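Local coordinates for phospholipase C-beta (PLC-beta) (Sepia officinalis, PDB 3QR0), which is a phospholipase C-beta, a multidomain protein joining PH, EF-hand-like, TIM-barrel and C2 modules in one chain that carries a calcium ion, at residues Leu329-His338 and Trp589-Phe600. Numbering follows the deposited sequence.
Sequences LAAYYINSSH and WNAGCQLVALNF
Y333 and W589 illustrate how an aromatic pair can pack beside a strand-to-strand seam. The tyrosine hydroxyl donates to W589 O at 2.6 Å, arriving on the opposite face of that carbonyl from G592 N, so the helix-ending Schellman turn and the neighbouring strand share one acceptor. Over one face of the Y333 ring lies W589 CG, toward the rim, with the planes 45° apart. Next to this pair Q594 NE2 gives A330 O a nearly straight bond of 3.0 Å on a carbonyl lone pair; T569 and Q567 hold the same amide from outside, fixing its rotation. Beside it L595 CD2 rests 3.6 Å from I334 CB and also against S336 OG, whose proton goes to I334 O.

Midway the backbones part and the seam is looser: one water links I334 O, W589 NE1 and V596 N, and a second spans S336 N and V596 O, though everything remains buried. Direct pairing resumes as L598 N donates to S336 O and H338 N to L598 O, 2.8 Å away. Chi1 of 171° swings the H338 ring away from its own N, and ND1 donates to N599 OD1 nearly in the ring plane; the H338 side chain lies about 5 Å from the bound calcium ion. This partly water-bridged parallel seam joins X and Y regions, consistent with closure of the family's TIM-type barrel.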
ATOM      1  N   LEU A 329      -4.208  19.660  10.841  1.00 23.88           N
ATOM      2  CA  LEU A 329      -3.152  18.703  10.424  1.00 23.58           C
ATOM      3  C   LEU A 329      -2.712  17.745  11.531  1.00 22.98           C
ATOM      4  O   LEU A 329      -2.387  16.582  11.265  1.00 22.69           O
ATOM      5  CB  LEU A 329      -1.896  19.433   9.923  1.00 24.19           C
ATOM      6  CG  LEU A 329      -1.734  19.687   8.421  1.00 25.44           C
ATOM      7  CD1 LEU A 329      -0.474  20.522   8.164  1.00 26.03           C
ATOM      8  CD2 LEU A 329      -1.664  18.377   7.651  1.00 26.42           C
ATOM      9  N   ALA A 330      -2.667  18.250  12.761  1.00 22.99           N
ATOM     10  CA  ALA A 330      -2.267  17.454  13.922  1.00 22.95           C
ATOM     11  C   ALA A 330      -3.185  16.244  14.174  1.00 22.39           C
ATOM     12  O   ALA A 330      -2.805  15.326  14.889  1.00 22.61           O
ATOM     13  CB  ALA A 330      -2.201  18.344  15.178  1.00 23.49           C
ATOM     14  N   ALA A 331      -4.370  16.242  13.569  1.00 22.16           N
ATOM     15  CA  ALA A 331      -5.360  15.183  13.769  1.00 21.76           C
ATOM     16  C   ALA A 331      -5.150  13.922  12.918  1.00 21.01           C
ATOM     17  O   ALA A 331      -5.920  12.977  13.031  1.00 21.01           O
ATOM     18  CB  ALA A 331      -6.766  15.745  13.522  1.00 22.22           C
ATOM     19  N   TYR A 332      -4.112  13.896  12.089  1.00 20.59           N
ATOM     20  CA  TYR A 332      -3.946  12.830  11.105  1.00 20.21           C
ATOM     21  C   TYR A 332      -2.647  12.064  11.268  1.00 19.91           C
ATOM     22  O   TYR A 332      -1.636  12.616  11.693  1.00 20.27           O
ATOM     23  CB  TYR A 332      -3.996  13.415   9.693  1.00 20.04           C
ATOM     24  CG  TYR A 332      -5.296  14.104   9.405  1.00 20.16           C
ATOM     25  CD1 TYR A 332      -6.349  13.429   8.800  1.00 20.20           C
ATOM     26  CD2 TYR A 332      -5.488  15.429   9.766  1.00 21.03           C
ATOM     27  CE1 TYR A 332      -7.564  14.066   8.549  1.00 19.80           C
ATOM     28  CE2 TYR A 332      -6.692  16.069   9.524  1.00 21.54           C
ATOM     29  CZ  TYR A 332      -7.723  15.385   8.922  1.00 20.82           C
ATOM     30  OH  TYR A 332      -8.907  16.038   8.694  1.00 20.62           O
ATOM     31  N   TYR A 333      -2.683  10.789  10.903  1.00 19.58           N
ATOM     32  CA  TYR A 333      -1.464  10.047  10.638  1.00 19.27           C
ATOM     33  C   TYR A 333      -1.125  10.328   9.178  1.00 19.28           C
ATOM     34  O   TYR A 333      -1.991  10.216   8.312  1.00 19.24           O
ATOM     35  CB  TYR A 333      -1.668   8.552  10.855  1.00 19.16           C
ATOM     36  CG  TYR A 333      -2.011   8.163  12.271  1.00 19.84           C
ATOM     37  CD1 TYR A 333      -1.216   8.572  13.342  1.00 21.23           C
ATOM     38  CD2 TYR A 333      -3.115   7.362  12.539  1.00 20.40           C
ATOM     39  CE1 TYR A 333      -1.527   8.205  14.649  1.00 21.67           C
ATOM     40  CE2 TYR A 333      -3.434   6.988  13.842  1.00 21.27           C
ATOM     41  CZ  TYR A 333      -2.636   7.408  14.890  1.00 21.55           C
ATOM     42  OH  TYR A 333      -2.956   7.041  16.180  1.00 22.22           O
ATOM     43  N   ILE A 334       0.119  10.715   8.921  1.00 19.25           N
ATOM     44  CA  ILE A 334       0.557  11.177   7.603  1.00 19.40           C
ATOM     45  C   ILE A 334       1.718  10.292   7.130  1.00 19.63           C
ATOM     46  O   ILE A 334       2.741  10.181   7.807  1.00 19.91           O
ATOM     47  CB  ILE A 334       1.001  12.654   7.657  1.00 19.45           C
ATOM     48  CG1 ILE A 334      -0.105  13.533   8.257  1.00 19.90           C
ATOM     49  CG2 ILE A 334       1.386  13.156   6.262  1.00 19.29           C
ATOM     50  CD1 ILE A 334       0.254  15.012   8.357  1.00 20.40           C
ATOM     51  N   ASN A 335       1.536   9.656   5.977  1.00 19.60           N
ATOM     52  CA  ASN A 335       2.491   8.688   5.435  1.00 19.62           C
ATOM     53  C   ASN A 335       3.847   9.362   5.171  1.00 19.86           C
ATOM     54  O   ASN A 335       3.918  10.340   4.411  1.00 19.68           O
ATOM     55  CB  ASN A 335       1.889   8.080   4.162  1.00 19.88           C
ATOM     56  CG  ASN A 335       2.643   6.870   3.646  1.00 20.14           C
ATOM     57  OD1 ASN A 335       3.644   6.436   4.214  1.00 21.44           O
ATOM     58  ND2 ASN A 335       2.154   6.322   2.544  1.00 21.43           N
ATOM     59  N   SER A 336       4.905   8.845   5.809  1.00 19.58           N
ATOM     60  CA  SER A 336       6.193   9.536   5.902  1.00 19.78           C
ATOM     61  C   SER A 336       7.428   8.668   5.622  1.00 19.81           C
ATOM     62  O   SER A 336       7.538   7.536   6.107  1.00 18.80           O
ATOM     63  CB  SER A 336       6.345  10.146   7.295  1.00 20.30           C
ATOM     64  OG  SER A 336       5.309  11.075   7.553  1.00 21.27           O
ATOM     65  N   SER A 337       8.367   9.245   4.871  1.00 19.99           N
ATOM     66  CA  SER A 337       9.598   8.583   4.454  1.00 20.58           C
ATOM     67  C   SER A 337      10.835   9.221   5.103  1.00 21.31           C
ATOM     68  O   SER A 337      10.932  10.442   5.188  1.00 21.61           O
ATOM     69  CB  SER A 337       9.717   8.674   2.931  1.00 20.67           C
ATOM     70  OG  SER A 337      11.041   8.443   2.501  1.00 22.05           O
ATOM     71  N   HIS A 338      11.774   8.384   5.547  1.00 21.78           N
ATOM     72  CA  HIS A 338      13.065   8.828   6.103  1.00 22.44           C
ATOM     73  C   HIS A 338      14.206   8.697   5.077  1.00 22.95           C
ATOM     74  O   HIS A 338      14.235   7.726   4.313  1.00 23.00           O
ATOM     75  CB  HIS A 338      13.423   7.986   7.338  1.00 22.62           C
ATOM     76  CG  HIS A 338      14.813   8.225   7.851  1.00 22.80           C
ATOM     77  ND1 HIS A 338      15.808   7.275   7.785  1.00 22.90           N
ATOM     78  CD2 HIS A 338      15.371   9.312   8.432  1.00 23.49           C
ATOM     79  CE1 HIS A 338      16.920   7.766   8.304  1.00 23.09           C
ATOM     80  NE2 HIS A 338      16.681   9.002   8.704  1.00 22.88           N
ATOM     81  N   TRP A 589       2.529   5.813  16.448  1.00 20.89           N
ATOM     82  CA  TRP A 589       1.124   6.133  16.161  1.00 21.15           C
ATOM     83  C   TRP A 589       0.246   5.980  17.405  1.00 21.62           C
ATOM     84  O   TRP A 589      -0.765   6.682  17.539  1.00 21.86           O
ATOM     85  CB  TRP A 589       0.551   5.251  15.047  1.00 20.80           C
ATOM     86  CG  TRP A 589       1.089   5.523  13.690  1.00 20.32           C
ATOM     87  CD1 TRP A 589       1.570   6.708  13.208  1.00 20.78           C
ATOM     88  CD2 TRP A 589       1.162   4.594  12.610  1.00 21.48           C
ATOM     89  NE1 TRP A 589       1.960   6.567  11.897  1.00 20.09           N
ATOM     90  CE2 TRP A 589       1.717   5.278  11.503  1.00 20.73           C
ATOM     91  CE3 TRP A 589       0.817   3.248  12.467  1.00 21.59           C
ATOM     92  CZ2 TRP A 589       1.932   4.662  10.280  1.00 21.32           C
ATOM     93  CZ3 TRP A 589       1.033   2.636  11.245  1.00 21.88           C
ATOM     94  CH2 TRP A 589       1.581   3.344  10.170  1.00 21.87           C
ATOM     95  N   ASN A 590       0.634   5.071  18.303  1.00 21.81           N
ATOM     96  CA  ASN A 590      -0.077   4.874  19.576  1.00 22.41           C
ATOM     97  C   ASN A 590      -0.030   6.107  20.486  1.00 22.65           C
ATOM     98  O   ASN A 590      -0.912   6.284  21.318  1.00 23.27           O
ATOM     99  CB  ASN A 590       0.489   3.673  20.349  1.00 22.49           C
ATOM    100  CG  ASN A 590       0.219   2.340  19.667  1.00 22.86           C
ATOM    101  OD1 ASN A 590      -0.749   2.185  18.913  1.00 23.69           O
ATOM    102  ND2 ASN A 590       1.084   1.361  19.934  1.00 22.59           N
ATOM    103  N   ALA A 591       1.000   6.937  20.332  1.00 22.67           N
ATOM    104  CA  ALA A 591       1.121   8.198  21.074  1.00 23.07           C
ATOM    105  C   ALA A 591       0.586   9.400  20.275  1.00 23.11           C
ATOM    106  O   ALA A 591       0.724  10.550  20.704  1.00 23.44           O
ATOM    107  CB  ALA A 591       2.570   8.436  21.462  1.00 23.38           C
ATOM    108  N   GLY A 592      -0.021   9.129  19.119  1.00 22.26           N
ATOM    109  CA  GLY A 592      -0.609  10.173  18.282  1.00 21.98           C
ATOM    110  C   GLY A 592       0.372  10.919  17.393  1.00 21.69           C
ATOM    111  O   GLY A 592       0.006  11.955  16.834  1.00 21.31           O
ATOM    112  N   CYS A 593       1.603  10.404  17.255  1.00 21.36           N
ATOM    113  CA  CYS A 593       2.614  11.014  16.373  1.00 21.74           C
ATOM    114  C   CYS A 593       2.157  10.898  14.928  1.00 20.79           C
ATOM    115  O   CYS A 593       1.674   9.851  14.514  1.00 20.72           O
ATOM    116  CB  CYS A 593       3.992  10.348  16.522  1.00 21.52           C
ATOM    117  SG  CYS A 593       4.679  10.426  18.187  1.00 25.07           S
ATOM    118  N   GLN A 594       2.326  11.975  14.170  1.00 20.52           N
ATOM    119  CA  GLN A 594       1.746  12.084  12.836  1.00 20.18           C
ATOM    120  C   GLN A 594       2.706  11.682  11.724  1.00 19.94           C
ATOM    121  O   GLN A 594       2.299  11.032  10.756  1.00 19.73           O
ATOM    122  CB  GLN A 594       1.257  13.507  12.578  1.00 20.23           C
ATOM    123  CG  GLN A 594       0.260  14.011  13.604  1.00 20.64           C
ATOM    124  CD  GLN A 594       0.930  14.655  14.807  1.00 20.21           C
ATOM    125  OE1 GLN A 594       2.144  14.544  14.996  1.00 19.10           O
ATOM    126  NE2 GLN A 594       0.145  15.338  15.616  1.00 18.91           N
ATOM    127  N   LEU A 595       3.969  12.077  11.859  1.00 19.90           N
ATOM    128  CA  LEU A 595       4.960  11.874  10.808  1.00 19.93           C
ATOM    129  C   LEU A 595       5.965  10.808  11.246  1.00 20.02           C
ATOM    130  O   LEU A 595       7.085  11.117  11.642  1.00 20.29           O
ATOM    131  CB  LEU A 595       5.661  13.197  10.474  1.00 20.30           C
ATOM    132  CG  LEU A 595       4.787  14.338   9.937  1.00 21.01           C
ATOM    133  CD1 LEU A 595       5.572  15.658   9.895  1.00 21.25           C
ATOM    134  CD2 LEU A 595       4.243  14.004   8.563  1.00 21.29           C
ATOM    135  N   VAL A 596       5.541   9.548  11.174  1.00 19.48           N
ATOM    136  CA  VAL A 596       6.358   8.432  11.616  1.00 19.66           C
ATOM    137  C   VAL A 596       7.169   7.909  10.420  1.00 19.36           C
ATOM    138  O   VAL A 596       6.719   7.033   9.678  1.00 19.02           O
ATOM    139  CB  VAL A 596       5.475   7.351  12.260  1.00 19.53           C
ATOM    140  CG1 VAL A 596       6.318   6.198  12.784  1.00 19.99           C
ATOM    141  CG2 VAL A 596       4.670   7.961  13.388  1.00 20.08           C
ATOM    142  N   ALA A 597       8.366   8.471  10.252  1.00 19.36           N
ATOM    143  CA  ALA A 597       9.190   8.267   9.053  1.00 19.55           C
ATOM    144  C   ALA A 597       9.861   6.892   8.972  1.00 19.53           C
ATOM    145  O   ALA A 597      10.489   6.422   9.927  1.00 19.92           O
ATOM    146  CB  ALA A 597      10.242   9.361   8.942  1.00 19.57           C
ATOM    147  N   LEU A 598       9.730   6.259   7.814  1.00 19.59           N
ATOM    148  CA  LEU A 598      10.262   4.924   7.598  1.00 19.62           C
ATOM    149  C   LEU A 598      11.175   4.904   6.384  1.00 19.82           C
ATOM    150  O   LEU A 598      11.040   5.720   5.471  1.00 19.91           O
ATOM    151  CB  LEU A 598       9.117   3.927   7.409  1.00 19.71           C
ATOM    152  CG  LEU A 598       8.108   3.860   8.562  1.00 20.54           C
ATOM    153  CD1 LEU A 598       6.867   3.085   8.150  1.00 22.37           C
ATOM    154  CD2 LEU A 598       8.760   3.241   9.792  1.00 21.19           C
ATOM    155  N   ASN A 599      12.101   3.958   6.375  1.00 19.84           N
ATOM    156  CA  ASN A 599      12.936   3.715   5.215  1.00 19.86           C
ATOM    157  C   ASN A 599      12.157   2.901   4.185  1.00 19.45           C
ATOM    158  O   ASN A 599      11.983   1.696   4.350  1.00 19.40           O
ATOM    159  CB  ASN A 599      14.216   2.995   5.631  1.00 20.10           C
ATOM    160  CG  ASN A 599      15.092   3.850   6.522  1.00 20.71           C
ATOM    161  OD1 ASN A 599      15.382   5.001   6.203  1.00 20.45           O
ATOM    162  ND2 ASN A 599      15.515   3.294   7.645  1.00 20.63           N
ATOM    163  N   PHE A 600      11.710   3.567   3.121  1.00 19.42           N
ATOM    164  CA  PHE A 600      10.849   2.948   2.107  1.00 19.67           C
ATOM    165  C   PHE A 600      11.541   1.863   1.288  1.00 20.00           C
ATOM    166  O   PHE A 600      10.863   1.036   0.678  1.00 20.41           O
ATOM    167  CB  PHE A 600      10.237   4.011   1.177  1.00 19.61           C
ATOM    168  CG  PHE A 600       8.916   4.538   1.658  1.00 19.53           C
ATOM    169  CD1 PHE A 600       8.795   5.080   2.926  1.00 19.65           C
ATOM    170  CD2 PHE A 600       7.791   4.476   0.853  1.00 19.57           C
ATOM    171  CE1 PHE A 600       7.579   5.552   3.381  1.00 20.12           C
ATOM    172  CE2 PHE A 600       6.572   4.956   1.298  1.00 19.37           C
ATOM    173  CZ  PHE A 600       6.461   5.486   2.560  1.00 20.00           C
TER
HETATM  174  O   HOH W   1       3.160   8.325   9.930  1.00 14.63           O
HETATM  175  O   HOH W   2       4.532   6.688   7.901  1.00 18.86           O
HETATM  176  O   HOH W   3      12.611   6.275   2.669  1.00 21.52           O